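PDB 5I4M: amidase, hydantoinase/carbamoylase family from Burkholderia vietnamiensis, which probably hydrolyses N-carbamoyl-L-amino acids to free L-amino acids, as a two-zinc amidase of the peptidase M20 family. Local coordinates for residues Val228-Gly233 with Asp372-Ala377. Residues are numbered along the deposited sequence; the frame is centred on the assembly and turned at random.
With 3PG (3-phosphoglyceric acid), chain E.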
loop_
_atom_site.group_PDB
_atom_site.type_symbol
_atom_site.label_atom_id
_atom_site.label_comp_id
_atom_site.label_asym_id
_atom_site.label_seq_id
_atom_site.Cartn_x
_atom_site.Cartn_y
_atom_site.Cartn_z
ATOM N N VAL A 228 -31.936 19.807 2.567
ATOM C CA VAL A 228 -30.949 19.617 1.507
ATOM C C VAL A 228 -31.575 20.000 0.176
ATOM O O VAL A 228 -32.555 19.383 -0.259
ATOM C CB VAL A 228 -30.439 18.173 1.468
ATOM C CG1 VAL A 228 -29.291 18.063 0.458
ATOM C CG2 VAL A 228 -29.978 17.721 2.856
ATOM N N THR A 229 -30.987 20.994 -0.486
ATOM C CA THR A 229 -31.517 21.521 -1.737
ATOM C C THR A 229 -30.769 21.028 -2.960
ATOM O O THR A 229 -31.343 21.010 -4.052
ATOM C CB THR A 229 -31.460 23.052 -1.739
ATOM O OG1 THR A 229 -30.093 23.466 -1.627
ATOM C CG2 THR A 229 -32.259 23.620 -0.571
ATOM N N ASP A 230 -29.501 20.654 -2.797
ATOM C CA ASP A 230 -28.616 20.290 -3.895
ATOM C C ASP A 230 -27.597 19.287 -3.379
ATOM O O ASP A 230 -27.416 19.118 -2.172
ATOM C CB ASP A 230 -27.871 21.505 -4.460
ATOM C CG ASP A 230 -28.797 22.582 -4.970
ATOM O OD1 ASP A 230 -29.246 23.420 -4.154
ATOM O OD2 ASP A 230 -29.046 22.613 -6.199
ATOM N N ALA A 231 -26.915 18.635 -4.311
ATOM C CA ALA A 231 -25.803 17.751 -3.993
ATOM C C ALA A 231 -24.684 18.074 -4.968
ATOM O O ALA A 231 -24.934 18.179 -6.171
ATOM C CB ALA A 231 -26.204 16.277 -4.097
ATOM N N GLN A 232 -23.469 18.267 -4.461
ATOM C CA GLN A 232 -22.419 18.714 -5.357
ATOM C C GLN A 232 -22.010 17.575 -6.289
ATOM O O GLN A 232 -22.318 16.408 -6.054
ATOM C CB GLN A 232 -21.218 19.237 -4.568
ATOM C CG GLN A 232 -20.359 18.171 -3.925
ATOM C CD GLN A 232 -19.102 18.770 -3.311
ATOM O OE1 GLN A 232 -18.634 19.823 -3.747
ATOM N NE2 GLN A 232 -18.570 18.116 -2.290
ATOM N N GLY A 233 -21.325 17.931 -7.384
ATOM C CA GLY A 233 -20.879 16.935 -8.339
ATOM C C GLY A 233 -19.527 16.345 -7.963
ATOM O O GLY A 233 -18.796 16.907 -7.147
ATOM N N ASP A 372 -31.114 25.772 4.726
ATOM C CA ASP A 372 -30.840 25.115 3.455
ATOM C C ASP A 372 -29.374 24.704 3.397
ATOM O O ASP A 372 -28.496 25.414 3.890
ATOM C CB ASP A 372 -31.147 26.055 2.285
ATOM C CG ASP A 372 -32.623 26.315 2.103
ATOM O OD1 ASP A 372 -33.440 25.678 2.796
ATOM O OD2 ASP A 372 -32.969 27.160 1.245
ATOM N N ILE A 373 -29.096 23.560 2.765
ATOM C CA ILE A 373 -27.723 23.074 2.720
ATOM C C ILE A 373 -27.491 22.242 1.461
ATOM O O ILE A 373 -28.413 21.632 0.906
ATOM C CB ILE A 373 -27.391 22.277 4.003
ATOM C CG1 ILE A 373 -25.884 22.032 4.109
ATOM C CG2 ILE A 373 -28.199 20.988 4.042
ATOM C CD1 ILE A 373 -25.401 21.747 5.540
ATOM N N VAL A 374 -26.237 22.241 1.002
ATOM C CA VAL A 374 -25.800 21.470 -0.156
ATOM C C VAL A 374 -25.020 20.262 0.341
ATOM O O VAL A 374 -24.093 20.398 1.149
ATOM C CB VAL A 374 -24.944 22.331 -1.102
ATOM C CG1 VAL A 374 -24.442 21.498 -2.301
ATOM C CG2 VAL A 374 -25.742 23.544 -1.576
ATOM N N SER A 375 -25.403 19.076 -0.120
ATOM C CA SER A 375 -24.704 17.863 0.294
ATOM C C SER A 375 -23.305 17.811 -0.318
ATOM O O SER A 375 -23.138 17.949 -1.536
ATOM C CB SER A 375 -25.506 16.628 -0.116
ATOM O OG SER A 375 -24.792 15.430 0.159
ATOM N N GLY A 376 -22.299 17.594 0.530
ATOM C CA GLY A 376 -20.931 17.513 0.063
ATOM C C GLY A 376 -20.560 16.099 -0.329
ATOM O O GLY A 376 -19.617 15.879 -1.098
ATOM N N ALA A 377 -21.288 15.127 0.210
ATOM C CA ALA A 377 -21.105 13.735 -0.172
ATOM C C ALA A 377 -22.125 13.344 -1.233
ATOM O O ALA A 377 -23.110 14.049 -1.476
ATOM C CB ALA A 377 -21.246 12.810 1.041
HETATM C C1 3PG E . -18.987 9.820 -1.264
HETATM O O1 3PG E . -17.783 9.648 -1.000
HETATM O O2 3PG E . -19.523 10.950 -1.268
HETATM C C2 3PG E . -19.811 8.609 -1.594
HETATM O O3 3PG E . -20.989 8.993 -2.325
HETATM C C3 3PG E . -20.222 7.950 -0.297
HETATM O O1P 3PG E . -21.080 8.834 0.429
HETATM P P 3PG E . -21.358 8.550 2.017
HETATM O O2P 3PG E . -21.633 7.070 2.144
HETATM O O3P 3PG E . -20.056 8.961 2.690
HETATM O O4P 3PG E . -22.583 9.427 2.332
HETATM O O HOH W 1 -23.253 14.761 -4.182
#
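The carbonyl oxygen of Gly-376 takes two donors: NE2 of Gln-232, at 2.7 Å, and NH1 of Arg-309, a residue that also binds the 3-phosphoglycerate and that Gln-232 probably helps to position. The glutamine bond is nearly straight (169°), the N-H arriving in the carbonyl plane on a lone pair, with the oxygen 4° out of the Gln-232 amide plane. Glutamine suits the place because its extended chain runs past the strand end, CG passing Ser-375 O at 3.7 Å, before its NE2 reaches the turn; NE2 also lies 3.4 Å from CA of Gly-376. Water 1 donates to Gln-232 O and to Ala-377 O. Ser-375 OG, anti to its backbone N (chi1 174°), donates to Ala-377 O at 2.7 Å, which probably helps hold the turn in which CA of Ala-377 lies 3.4 Å from 3PG O2; His-379 NE2 makes a further, weak bond to OG.

Two parallel neighbouring strands thus end beside the ligand pocket, the Ser-375 side chain about 8 Å from a zinc ion. Thr-229 N donates to Ile-373 O, Ser-375 N to Asp-230 O and Gln-232 N to Ser-375 O. Thr-229 belongs to a beta bulge: three steps from Val-228 to Ala-231 face two from Ile-373 to Ser-375. Its CG2 packs 3.8 Å from CG of Asp-372, while OG1 donates to Asp-230 OD1. The Asp-372 carboxylate salt-bridges Arg-360. Branched Val-228 and Ile-373 fill the buried face, CG2 to CG2 at 3.9 Å, followed by small Ala-231 and Ser-375.

Phe-394 of strand 390-395, which pairs antiparallel with strand 225-242, touches Val-228, Ile-373 and Ser-375; helix 217-220 covers Ile-373, and strand 337-350 pairs antiparallel with strand 225-242, Ala-231 bonding through its backbone to Ile-349.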